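PDB 6SMO: PKS_KS domain-containing protein from Photorhabdus luminescens subsp. laumondii, which probably acts as the ketosynthase subunit of a type II polyketide synthase, elongating a polyketide chain delivered by an acyl-carrier protein, and here contains a bound hexaketide. Local coordinates for residues 57-61 and 73-77; 95-100 and 217-221; 34-38 and 377-383; 360-366 and 391-396; 288-294 and 430-436. All blocks are in the same frame, centred on the assembly; numbering follows the deposited sequence.

Contacts 2, 3, 4 and 5 all reach the large mixed sheet of the ketosynthase, whereas contact 1 joins two loops beside it. Contact 3 touches three of the others: Phe99 CD1 of contact 2 lies 3.7 Å from Val37 CG1, Lys364 NZ of contact 4 forms a salt bridge of 2.7 Å with Glu378 OE2, and Ile435 CD1 of contact 5 lies 3.8 Å from Ser379 OG. Contact 1 meets contact 4, where Gly57 N is 2.8 Å from Met366 O, a probable hydrogen bond. The bound hexaketide is about 6 Å from the Glu219 side chain (contact 2), about 7 Å from that of Ile431 (contact 5) and about 12 Å from those of Ile377 and Ser362.

Contact 1. Residues 57-61 and 73-77; sequences GVSKY and GAIGQ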
# COMPACT_ATOMS: atom_id res chain seq x y z
N GLY B 57 26.20 0.16 -5.35
CA GLY B 57 25.98 -0.45 -4.03
C GLY B 57 25.44 -1.87 -4.15
O GLY B 57 25.10 -2.46 -3.11
N VAL B 58 25.38 -2.40 -5.38
CA VAL B 58 24.87 -3.77 -5.69
C VAL B 58 25.95 -4.78 -5.32
O VAL B 58 27.12 -4.56 -5.69
CB VAL B 58 24.46 -3.91 -7.17
CG1 VAL B 58 23.89 -5.29 -7.47
CG2 VAL B 58 23.47 -2.83 -7.60
N SER B 59 25.56 -5.85 -4.61
CA SER B 59 26.45 -6.96 -4.17
C SER B 59 26.01 -8.26 -4.84
O SER B 59 24.78 -8.46 -5.00
CB SER B 59 26.42 -7.09 -2.66
OG SER B 59 26.61 -5.83 -2.03
N LYS B 60 26.97 -9.11 -5.21
CA LYS B 60 26.72 -10.50 -5.67
C LYS B 60 26.35 -11.35 -4.45
O LYS B 60 26.99 -11.16 -3.39
CB LYS B 60 27.95 -11.07 -6.39
CG LYS B 60 27.76 -12.45 -7.00
CD LYS B 60 29.01 -13.00 -7.66
CE LYS B 60 28.80 -14.38 -8.24
NZ LYS B 60 30.07 -14.97 -8.73
N TYR B 61 25.37 -12.25 -4.58
CA TYR B 61 24.90 -13.16 -3.51
C TYR B 61 24.81 -14.59 -4.06
O TYR B 61 24.52 -14.76 -5.26
CB TYR B 61 23.60 -12.65 -2.89
CG TYR B 61 22.33 -13.00 -3.63
CD1 TYR B 61 22.04 -12.45 -4.87
CD2 TYR B 61 21.39 -13.85 -3.07
CE1 TYR B 61 20.87 -12.75 -5.54
CE2 TYR B 61 20.21 -14.16 -3.72
CZ TYR B 61 19.95 -13.61 -4.96
OH TYR B 61 18.79 -13.91 -5.62
N GLY B 73 21.49 -13.26 -9.35
CA GLY B 73 22.76 -13.32 -8.58
C GLY B 73 23.26 -11.94 -8.19
O GLY B 73 24.49 -11.79 -8.08
N ALA B 74 22.35 -10.98 -8.00
CA ALA B 74 22.65 -9.58 -7.60
C ALA B 74 21.56 -9.07 -6.65
O ALA B 74 20.37 -9.34 -6.91
CB ALA B 74 22.74 -8.72 -8.83
N ILE B 75 21.97 -8.37 -5.58
CA ILE B 75 21.06 -7.72 -4.59
C ILE B 75 21.68 -6.40 -4.13
O ILE B 75 22.92 -6.27 -4.18
CB ILE B 75 20.76 -8.65 -3.39
CG1 ILE B 75 22.04 -9.27 -2.82
CG2 ILE B 75 19.73 -9.71 -3.76
CD1 ILE B 75 21.89 -9.81 -1.42
N GLY B 76 20.83 -5.46 -3.70
CA GLY B 76 21.24 -4.21 -3.02
C GLY B 76 21.19 -4.37 -1.51
O GLY B 76 20.17 -4.00 -0.91
N GLN B 77 22.26 -4.92 -0.93
CA GLN B 77 22.40 -5.19 0.52
C GLN B 77 23.17 -4.04 1.17
O GLN B 77 24.10 -3.52 0.52
CB GLN B 77 23.10 -6.53 0.74
CG GLN B 77 22.83 -7.16 2.10
CD GLN B 77 23.35 -8.57 2.18
OE1 GLN B 77 24.45 -8.88 1.74
NE2 GLN B 77 22.55 -9.45 2.77
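A single antiparallel beta bridge ties together the two loops that flank helix 63-68 and so closes a short excursion of the chain. Ser59 and Ile75 are its hydrogen-bonded pair: Ser59 N donates to Ile75 O at 2.7 Å and Ile75 N donates to Ser59 O at 2.9 Å, both with N-H...O angles of 168°. The side chains of Ser59, Tyr61 and Ile75 lie on one side of the bridge, those of Val58 and Ala74 on the other. Tyr61 adopts a p rotamer (chi1 83°) and Ile75 a p, t rotamer (chi1 48°, chi2 161°). This pair of conformers lays the isoleucine along the tyrosine, with Tyr61 CB 3.6 Å from Ile75 CD1, while the ring also meets Trp63 edge-to-face. On the far side, Val58 in the t rotamer sets its CG1 3.9 Å from Ala74 CB and packs further on Thr248 and Val259; its carbonyl accepts from Gln245 NE2. Lys60 is all-trans from chi1 to chi4, so the chain runs straight out into solvent after its CG passes 3.5 Å from Gly73 O. The edge of the Tyr61 ring abuts the opposite backbone, CE1 lying 3.4 Å from Ala74 N. Over one ring face sits a CH-pi contact, Ile75 CG2 standing 3.9 Å from the Tyr61 ring centroid and 20° off the normal.

Contact 2. Residues 95-100 and 217-221; sequences KYLQFA and ASEAP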
# COMPACT_ATOMS: atom_id res chain seq x y z
N LYS B 95 14.85 -6.11 10.24
CA LYS B 95 15.54 -5.05 9.45
C LYS B 95 14.57 -3.90 9.14
O LYS B 95 14.99 -2.73 9.24
CB LYS B 95 16.10 -5.62 8.15
CG LYS B 95 17.42 -6.38 8.28
CD LYS B 95 17.64 -7.36 7.14
CE LYS B 95 19.09 -7.44 6.69
NZ LYS B 95 19.21 -8.17 5.40
N TYR B 96 13.33 -4.24 8.78
CA TYR B 96 12.25 -3.27 8.42
C TYR B 96 12.10 -2.23 9.54
O TYR B 96 12.06 -1.02 9.23
CB TYR B 96 10.93 -3.99 8.14
CG TYR B 96 9.72 -3.09 8.18
CD1 TYR B 96 9.58 -2.04 7.29
CD2 TYR B 96 8.71 -3.28 9.12
CE1 TYR B 96 8.47 -1.20 7.33
CE2 TYR B 96 7.60 -2.46 9.16
CZ TYR B 96 7.48 -1.41 8.27
OH TYR B 96 6.39 -0.59 8.30
N LEU B 97 12.01 -2.70 10.79
CA LEU B 97 11.86 -1.84 12.00
C LEU B 97 13.19 -1.13 12.29
O LEU B 97 13.15 0.05 12.67
CB LEU B 97 11.41 -2.71 13.18
CG LEU B 97 11.15 -1.98 14.49
CD1 LEU B 97 10.28 -0.74 14.29
CD2 LEU B 97 10.50 -2.91 15.50
N GLN B 98 14.32 -1.83 12.11
CA GLN B 98 15.68 -1.31 12.42
C GLN B 98 16.00 -0.10 11.52
O GLN B 98 16.40 0.94 12.07
CB GLN B 98 16.74 -2.40 12.25
CG GLN B 98 18.08 -2.06 12.90
CD GLN B 98 19.24 -2.75 12.24
OE1 GLN B 98 19.28 -3.97 12.11
NE2 GLN B 98 20.22 -1.97 11.83
N PHE B 99 15.84 -0.25 10.20
CA PHE B 99 16.18 0.78 9.18
C PHE B 99 15.32 2.04 9.40
O PHE B 99 15.84 3.15 9.17
CB PHE B 99 15.99 0.25 7.76
CG PHE B 99 16.88 -0.89 7.35
CD1 PHE B 99 18.10 -1.12 7.98
CD2 PHE B 99 16.51 -1.73 6.31
CE1 PHE B 99 18.91 -2.17 7.58
CE2 PHE B 99 17.33 -2.78 5.92
CZ PHE B 99 18.53 -3.00 6.55
N ALA B 100 14.07 1.87 9.82
CA ALA B 100 13.10 2.96 10.11
C ALA B 100 13.59 3.78 11.30
O ALA B 100 13.58 5.03 11.20
CB ALA B 100 11.73 2.39 10.35
N ALA B 217 9.62 5.95 3.82
CA ALA B 217 9.32 4.50 3.69
C ALA B 217 10.54 3.67 4.09
O ALA B 217 11.68 4.12 3.86
CB ALA B 217 8.87 4.20 2.29
N SER B 218 10.29 2.46 4.59
CA SER B 218 11.30 1.45 4.98
C SER B 218 10.94 0.12 4.32
O SER B 218 9.78 -0.20 4.30
CB SER B 218 11.37 1.31 6.45
OG SER B 218 12.41 0.45 6.84
N GLU B 219 11.93 -0.61 3.79
CA GLU B 219 11.69 -1.92 3.14
C GLU B 219 12.82 -2.91 3.45
O GLU B 219 13.95 -2.49 3.42
CB GLU B 219 11.68 -1.71 1.64
CG GLU B 219 10.92 -2.76 0.89
CD GLU B 219 9.44 -2.76 1.18
OE1 GLU B 219 8.94 -3.77 1.66
OE2 GLU B 219 8.84 -1.75 0.94
N ALA B 220 12.50 -4.18 3.74
CA ALA B 220 13.50 -5.25 3.98
C ALA B 220 13.07 -6.51 3.24
O ALA B 220 12.74 -7.50 3.89
CB ALA B 220 13.66 -5.49 5.45
N PRO B 221 13.15 -6.56 1.89
CA PRO B 221 12.64 -7.67 1.11
C PRO B 221 13.67 -8.70 0.63
O PRO B 221 13.41 -9.35 -0.32
CB PRO B 221 12.13 -6.90 -0.10
CG PRO B 221 13.18 -5.87 -0.33
CD PRO B 221 13.68 -5.51 1.05
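One polar bond crosses between the first turns of helix 95-111 and the end of strand 212-219: Ser218 OG donates to Tyr96 O at 2.8 Å. Tyr96 O lies 3.6 Å from Ala100 N, longer than the 2.8 Å of the regular helical bond from Phe99 N to Lys95 O. Apolar contacts centre on Ala220, whose CB is 3.6 Å from Lys95 CB and 4.1 Å from Tyr96 CB; Ala100 CB approaches Ser218 CB to 4.1 Å. The aromatic rings present edges rather than faces: Phe99 CD2 lies 3.9 Å from Glu219 O, and the Tyr96 ring edge faces Glu219 N. The segment axes pass 7.2 Å apart at 143°, an oblique antiparallel packing of helix on sheet. Strand residues Ser218 and Ala220 point toward the helix and Glu219 away from it, its carboxylate receiving hydrogen bonds from the backbone nitrogens of Ala130 and Ile131, both of which line the hexaketide pocket. Helix 169-178 flanks the contact through Ala170, which touches Tyr96 and Ala100, strand 263-271 adjoins through Cys264, and helix 372-388 packs against Ala217 and Glu219 on the other side of the strand.

Contact 3. Residues 34-38 and 377-383; sequences LGVVA and IESVALC
Val380, Leu34 and Ile377 carry most of this purely apolar contact between a strand and a helix. Residues 34-37 are extended (phi -120 to -143°, psi 100 to 136°); residues 377-383 are regular alpha helix with phi near -64° and psi near -42°. The segment axes come within 8.7 Å, with a signed crossing angle of -133°. In register, Leu34 CA lies 6.1 Å from Val380 CA and Val36 CA 6.3 Å from Ile377 CA. Leu34, Val36 and Ala38 point toward the helix. Val380 (chi1 t) fits between the first two: its CG1 is 4.1 Å from Leu34 CB and 3.9 Å from Val36 CB, while its CG2 is 3.9 Å from Gly35 O. Leu34 (m, t) extends along the helix, placing its CD1 3.7 Å from both Val380 O and Cys383 CB. Ile377 (m, t) sets its CG2 4.0 Å from Val36 CG2, where Val36 is p, and 4.0 Å from Ala38 CB. Phe47 of helix 44-53 borders this end. Helix 372-388 also touches Leu267 of strand 263-271 and Ile435 and Met437 of strand 431-438, placing it as one expects of a helix in the central layer of the thiolase fold.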
# COMPACT_ATOMS: atom_id res chain seq x y z
N LEU B 34 16.99 15.14 6.50
CA LEU B 34 17.14 13.91 5.67
C LEU B 34 17.83 12.82 6.51
O LEU B 34 18.81 13.14 7.20
CB LEU B 34 17.98 14.23 4.43
CG LEU B 34 17.37 15.23 3.45
CD1 LEU B 34 18.35 15.54 2.33
CD2 LEU B 34 16.06 14.71 2.87
N GLY B 35 17.31 11.59 6.42
CA GLY B 35 17.93 10.38 6.99
C GLY B 35 17.75 9.21 6.04
O GLY B 35 16.61 9.00 5.56
N VAL B 36 18.83 8.47 5.75
CA VAL B 36 18.84 7.38 4.73
C VAL B 36 19.72 6.22 5.21
O VAL B 36 20.83 6.48 5.73
CB VAL B 36 19.28 7.91 3.35
CG1 VAL B 36 20.66 8.55 3.39
CG2 VAL B 36 19.21 6.84 2.28
N VAL B 37 19.22 4.99 5.05
CA VAL B 37 19.97 3.71 5.15
C VAL B 37 19.84 3.01 3.80
O VAL B 37 18.78 2.41 3.56
CB VAL B 37 19.45 2.83 6.30
CG1 VAL B 37 20.20 1.51 6.40
CG2 VAL B 37 19.48 3.56 7.64
N ALA B 38 20.87 3.12 2.94
CA ALA B 38 20.85 2.62 1.55
C ALA B 38 22.08 1.75 1.29
O ALA B 38 23.08 1.85 2.00
CB ALA B 38 20.80 3.79 0.59
N ILE B 377 14.28 6.89 -0.64
CA ILE B 377 15.77 6.97 -0.80
C ILE B 377 16.09 7.92 -1.96
O ILE B 377 17.01 8.75 -1.81
CB ILE B 377 16.40 5.57 -1.00
CG1 ILE B 377 16.20 4.68 0.23
CG2 ILE B 377 17.87 5.68 -1.36
CD1 ILE B 377 16.33 3.20 -0.05
N GLU B 378 15.36 7.80 -3.08
CA GLU B 378 15.49 8.68 -4.27
C GLU B 378 15.02 10.09 -3.94
O GLU B 378 15.58 11.05 -4.50
CB GLU B 378 14.70 8.11 -5.46
CG GLU B 378 15.35 6.90 -6.10
CD GLU B 378 14.43 6.10 -7.01
OE1 GLU B 378 13.65 6.73 -7.76
OE2 GLU B 378 14.50 4.86 -6.97
N SER B 379 14.01 10.22 -3.07
CA SER B 379 13.47 11.52 -2.56
C SER B 379 14.51 12.21 -1.67
O SER B 379 14.60 13.45 -1.73
CB SER B 379 12.16 11.33 -1.84
OG SER B 379 11.08 11.21 -2.75
N VAL B 380 15.27 11.44 -0.88
CA VAL B 380 16.40 11.95 -0.05
C VAL B 380 17.51 12.43 -1.00
O VAL B 380 18.03 13.54 -0.79
CB VAL B 380 16.92 10.89 0.94
CG1 VAL B 380 18.27 11.27 1.54
CG2 VAL B 380 15.91 10.62 2.05
N ALA B 381 17.85 11.61 -2.00
CA ALA B 381 18.87 11.89 -3.03
C ALA B 381 18.47 13.14 -3.83
O ALA B 381 19.36 13.97 -4.11
CB ALA B 381 19.03 10.70 -3.94
N LEU B 382 17.18 13.26 -4.16
CA LEU B 382 16.60 14.40 -4.93
C LEU B 382 16.81 15.71 -4.15
O LEU B 382 17.17 16.72 -4.78
CB LEU B 382 15.11 14.13 -5.18
CG LEU B 382 14.31 15.27 -5.80
CD1 LEU B 382 14.97 15.78 -7.07
CD2 LEU B 382 12.89 14.83 -6.08
N CYS B 383 16.56 15.69 -2.83
CA CYS B 383 16.71 16.86 -1.92
C CYS B 383 18.18 17.30 -1.88
O CYS B 383 18.42 18.52 -1.91
CB CYS B 383 16.19 16.54 -0.53
SG CYS B 383 14.40 16.28 -0.47

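Contact 4. Residues 360-366 and 391-396; sequences INSLKSM and VHPTIN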
# COMPACT_ATOMS: atom_id res chain seq x y z
N ILE B 360 17.45 13.32 -17.09
CA ILE B 360 16.60 12.30 -16.40
C ILE B 360 17.52 11.20 -15.87
O ILE B 360 18.37 10.74 -16.64
CB ILE B 360 15.53 11.74 -17.36
CG1 ILE B 360 14.72 12.85 -18.04
CG2 ILE B 360 14.63 10.74 -16.65
CD1 ILE B 360 14.13 12.45 -19.37
N ASN B 361 17.37 10.79 -14.60
CA ASN B 361 18.23 9.74 -13.99
C ASN B 361 17.39 8.74 -13.19
O ASN B 361 16.22 9.04 -12.89
CB ASN B 361 19.35 10.33 -13.13
CG ASN B 361 18.85 11.23 -12.01
OD1 ASN B 361 17.65 11.36 -11.79
ND2 ASN B 361 19.78 11.85 -11.30
N SER B 362 18.00 7.59 -12.87
CA SER B 362 17.47 6.53 -11.99
C SER B 362 18.55 6.14 -10.98
O SER B 362 19.66 5.78 -11.42
CB SER B 362 17.02 5.33 -12.79
OG SER B 362 16.57 4.29 -11.94
N LEU B 363 18.24 6.20 -9.68
CA LEU B 363 19.17 5.84 -8.58
C LEU B 363 19.28 4.31 -8.48
O LEU B 363 20.28 3.84 -7.90
CB LEU B 363 18.67 6.44 -7.26
CG LEU B 363 19.71 6.53 -6.14
CD1 LEU B 363 20.68 7.67 -6.40
CD2 LEU B 363 19.05 6.69 -4.79
N LYS B 364 18.30 3.58 -9.02
CA LYS B 364 18.21 2.10 -8.95
C LYS B 364 19.35 1.44 -9.73
O LYS B 364 19.53 0.21 -9.57
CB LYS B 364 16.85 1.62 -9.47
CG LYS B 364 15.65 2.03 -8.63
CD LYS B 364 14.34 1.46 -9.14
CE LYS B 364 13.14 1.86 -8.31
NZ LYS B 364 12.81 3.30 -8.46
N SER B 365 20.10 2.20 -10.54
CA SER B 365 21.31 1.73 -11.26
C SER B 365 22.45 1.46 -10.27
O SER B 365 23.30 0.60 -10.57
CB SER B 365 21.74 2.72 -12.32
OG SER B 365 22.04 3.98 -11.74
N MET B 366 22.47 2.18 -9.14
CA MET B 366 23.49 2.05 -8.06
C MET B 366 22.89 1.30 -6.86
O MET B 366 23.58 0.40 -6.34
CB MET B 366 23.96 3.43 -7.60
CG MET B 366 24.57 4.26 -8.71
SD MET B 366 25.24 5.83 -8.13
CE MET B 366 23.97 6.97 -8.67
N VAL B 391 23.72 16.64 -10.23
CA VAL B 391 22.83 15.56 -10.74
C VAL B 391 23.66 14.27 -10.83
O VAL B 391 24.65 14.25 -11.58
CB VAL B 391 22.21 15.94 -12.10
CG1 VAL B 391 21.41 14.79 -12.70
CG2 VAL B 391 21.35 17.18 -11.99
N HIS B 392 23.26 13.23 -10.08
CA HIS B 392 23.92 11.90 -10.07
C HIS B 392 23.64 11.20 -11.40
O HIS B 392 22.57 11.39 -11.98
CB HIS B 392 23.51 11.07 -8.85
CG HIS B 392 22.11 10.54 -8.88
ND1 HIS B 392 21.71 9.55 -9.76
CD2 HIS B 392 21.03 10.83 -8.13
CE1 HIS B 392 20.44 9.27 -9.57
NE2 HIS B 392 19.99 10.04 -8.57
N PRO B 393 24.57 10.37 -11.92
CA PRO B 393 24.38 9.69 -13.20
C PRO B 393 23.62 8.37 -13.09
O PRO B 393 23.52 7.83 -12.00
CB PRO B 393 25.83 9.42 -13.63
CG PRO B 393 26.56 9.16 -12.33
CD PRO B 393 25.87 10.05 -11.30
N THR B 394 23.09 7.89 -14.22
CA THR B 394 22.56 6.51 -14.41
C THR B 394 23.73 5.63 -14.88
O THR B 394 24.07 5.71 -16.07
CB THR B 394 21.40 6.48 -15.41
OG1 THR B 394 20.50 7.54 -15.08
CG2 THR B 394 20.65 5.17 -15.40
N ILE B 395 24.32 4.85 -13.98
CA ILE B 395 25.53 4.02 -14.26
C ILE B 395 25.11 2.74 -15.01
O ILE B 395 23.90 2.48 -15.10
CB ILE B 395 26.33 3.71 -12.98
CG1 ILE B 395 25.57 2.80 -12.01
CG2 ILE B 395 26.79 4.99 -12.31
CD1 ILE B 395 26.46 2.05 -11.05
N ASN B 396 26.10 2.00 -15.52
CA ASN B 396 25.93 0.71 -16.24
C ASN B 396 25.19 0.94 -17.56
O ASN B 396 24.53 -0.00 -18.04
CB ASN B 396 25.21 -0.33 -15.37
CG ASN B 396 25.79 -0.44 -13.98
OD1 ASN B 396 27.00 -0.27 -13.78
ND2 ASN B 396 24.95 -0.74 -13.00
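A serine-capped turn, leading from strand 360-361 into the short helix 364-367, is bound here to the loop after strand 390-391. Ser362 OG accepts a weak capping bond from Lys364 N at 3.5 Å and has a stronger partner in Gly333 O. Asn361 ND2 donates to His392 O at 2.9 Å (N-H...O 177°); this amide nitrogen also bonds Tyr328 OH. Ser362 N donates weakly to Thr394 OG1 at 3.3 Å, a hydroxyl that bonds Tyr408 O as well. Ser365 OG bridges the two segments, donating to Ser362 O at 3.0 Å and accepting weakly from Ile395 N at 3.3 Å. Asn396 ND2 is satisfied by Thr248 O. Apolar packing completes the join: Met366 CG lies 3.7 Å from Ile395 CD1. The His392 ring, its ND1 donating weakly to Pro393 O at 3.4 Å, is sandwiched: Asn361 ND2 lies over one face, and over the other Leu363 CD1 makes a CH-pi contact 3.5 Å from the ring centroid, 22° off the normal.

Contact 5. Residues 288-294 and 430-436; sequences GYASVNN and GIHSVIV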
# COMPACT_ATOMS: atom_id res chain seq x y z
N GLY B 288 3.99 20.10 -4.87
CA GLY B 288 2.73 19.43 -5.26
C GLY B 288 2.85 17.91 -5.27
O GLY B 288 3.99 17.40 -5.30
N TYR B 289 1.71 17.23 -5.27
CA TYR B 289 1.57 15.75 -5.29
C TYR B 289 0.31 15.37 -6.09
O TYR B 289 -0.69 16.12 -6.04
CB TYR B 289 1.50 15.19 -3.87
CG TYR B 289 1.02 13.77 -3.76
CD1 TYR B 289 1.84 12.71 -4.10
CD2 TYR B 289 -0.27 13.47 -3.33
CE1 TYR B 289 1.41 11.39 -4.01
CE2 TYR B 289 -0.71 12.16 -3.23
CZ TYR B 289 0.13 11.12 -3.57
OH TYR B 289 -0.30 9.83 -3.48
N ALA B 290 0.37 14.24 -6.80
CA ALA B 290 -0.76 13.64 -7.55
C ALA B 290 -0.53 12.13 -7.68
O ALA B 290 0.64 11.71 -7.68
CB ALA B 290 -0.90 14.30 -8.90
N SER B 291 -1.62 11.36 -7.78
CA SER B 291 -1.61 9.88 -7.92
C SER B 291 -2.82 9.42 -8.73
O SER B 291 -3.92 9.97 -8.52
CB SER B 291 -1.56 9.22 -6.57
OG SER B 291 -1.31 7.83 -6.70
N VAL B 292 -2.62 8.46 -9.63
CA VAL B 292 -3.66 7.90 -10.54
C VAL B 292 -3.53 6.37 -10.58
O VAL B 292 -2.58 5.84 -9.96
CB VAL B 292 -3.55 8.50 -11.96
CG1 VAL B 292 -3.74 10.00 -11.96
CG2 VAL B 292 -2.24 8.12 -12.63
N ASN B 293 -4.45 5.71 -11.29
CA ASN B 293 -4.40 4.25 -11.59
C ASN B 293 -4.28 4.08 -13.11
O ASN B 293 -4.78 4.95 -13.85
CB ASN B 293 -5.62 3.51 -11.05
CG ASN B 293 -5.81 3.68 -9.55
OD1 ASN B 293 -4.85 3.60 -8.79
ND2 ASN B 293 -7.04 3.89 -9.12
N ASN B 294 -3.64 2.99 -13.55
CA ASN B 294 -3.49 2.61 -14.98
C ASN B 294 -4.84 2.13 -15.52
O ASN B 294 -5.21 2.55 -16.63
CB ASN B 294 -2.44 1.52 -15.18
CG ASN B 294 -1.03 2.06 -15.31
OD1 ASN B 294 -0.78 2.99 -16.07
ND2 ASN B 294 -0.10 1.47 -14.58
N GLY B 430 -1.27 -0.99 -10.90
CA GLY B 430 -1.24 0.13 -11.86
C GLY B 430 -1.21 1.48 -11.18
O GLY B 430 -1.91 2.38 -11.64
N ILE B 431 -0.40 1.61 -10.13
CA ILE B 431 -0.34 2.89 -9.37
C ILE B 431 0.81 3.78 -9.86
O ILE B 431 1.95 3.34 -9.84
CB ILE B 431 -0.24 2.63 -7.86
CG1 ILE B 431 -1.38 1.75 -7.35
CG2 ILE B 431 -0.17 3.94 -7.10
CD1 ILE B 431 -1.39 1.57 -5.87
N HIS B 432 0.47 4.97 -10.33
CA HIS B 432 1.47 6.02 -10.66
C HIS B 432 1.38 7.14 -9.61
O HIS B 432 0.25 7.51 -9.25
CB HIS B 432 1.25 6.57 -12.07
CG HIS B 432 1.49 5.57 -13.15
ND1 HIS B 432 2.75 5.07 -13.44
CD2 HIS B 432 0.65 4.97 -14.02
CE1 HIS B 432 2.67 4.21 -14.43
NE2 HIS B 432 1.39 4.13 -14.80
N SER B 433 2.53 7.63 -9.15
CA SER B 433 2.64 8.72 -8.14
C SER B 433 3.78 9.67 -8.52
O SER B 433 4.88 9.18 -8.85
CB SER B 433 2.84 8.15 -6.75
OG SER B 433 1.66 7.50 -6.30
N VAL B 434 3.50 10.98 -8.49
CA VAL B 434 4.46 12.07 -8.85
C VAL B 434 4.42 13.13 -7.74
O VAL B 434 3.30 13.48 -7.30
CB VAL B 434 4.11 12.68 -10.22
CG1 VAL B 434 5.06 13.81 -10.60
CG2 VAL B 434 4.09 11.62 -11.32
N ILE B 435 5.59 13.61 -7.31
CA ILE B 435 5.74 14.82 -6.44
C ILE B 435 6.61 15.84 -7.19
O ILE B 435 7.55 15.42 -7.89
CB ILE B 435 6.33 14.47 -5.06
CG1 ILE B 435 7.64 13.68 -5.16
CG2 ILE B 435 5.31 13.75 -4.20
CD1 ILE B 435 8.49 13.74 -3.91
N VAL B 436 6.27 17.12 -7.06
CA VAL B 436 7.02 18.26 -7.67
C VAL B 436 7.83 18.94 -6.56
O VAL B 436 7.21 19.51 -5.64
CB VAL B 436 6.08 19.26 -8.37
CG1 VAL B 436 6.84 20.43 -8.98
CG2 VAL B 436 5.22 18.58 -9.42
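Six consecutive antiparallel pairs, axes 4.7 Å apart and 171° between directions, zip strand 431-438 to strand 284-293. Gly430, at phi/psi 56/42°, opens the segment: an ideal CB would fall 2.8 Å from Asn294 CB, a clash glycine avoids, and its O accepts from Asn294 N at 2.6 Å. Ile431 pairs with Asn293, whose ND2 bonds Ser152 of the Ketoacyl_synth_N partner chain. His432 exchanges backbone bonds with Val292 (Val292 N to His432 O 3.0 Å; His432 N to Val292 O 3.2 Å), and its NE2 donates to Asn294 OD1 at 2.8 Å. Ser433 OG lies 3.0 Å from Ser291 OG; Asp196 binds Ser433 OG, and Lys153 of the partner chain binds Ser291 OG, placing the strands at the subunit interface. Val434 pairs with Ala290, Val434 N to Ala290 O being 3.1 Å. Ile435 CG2 meets Tyr289 CD1 at 3.6 Å. Val436 N donates to Gly288 O at 2.9 Å. Helix 193-206 covers the Tyr289-Ile435 face, helix 306-319 the Val292-His432 face, while strands 29-37 and 420-427 flank the pair within the sheet.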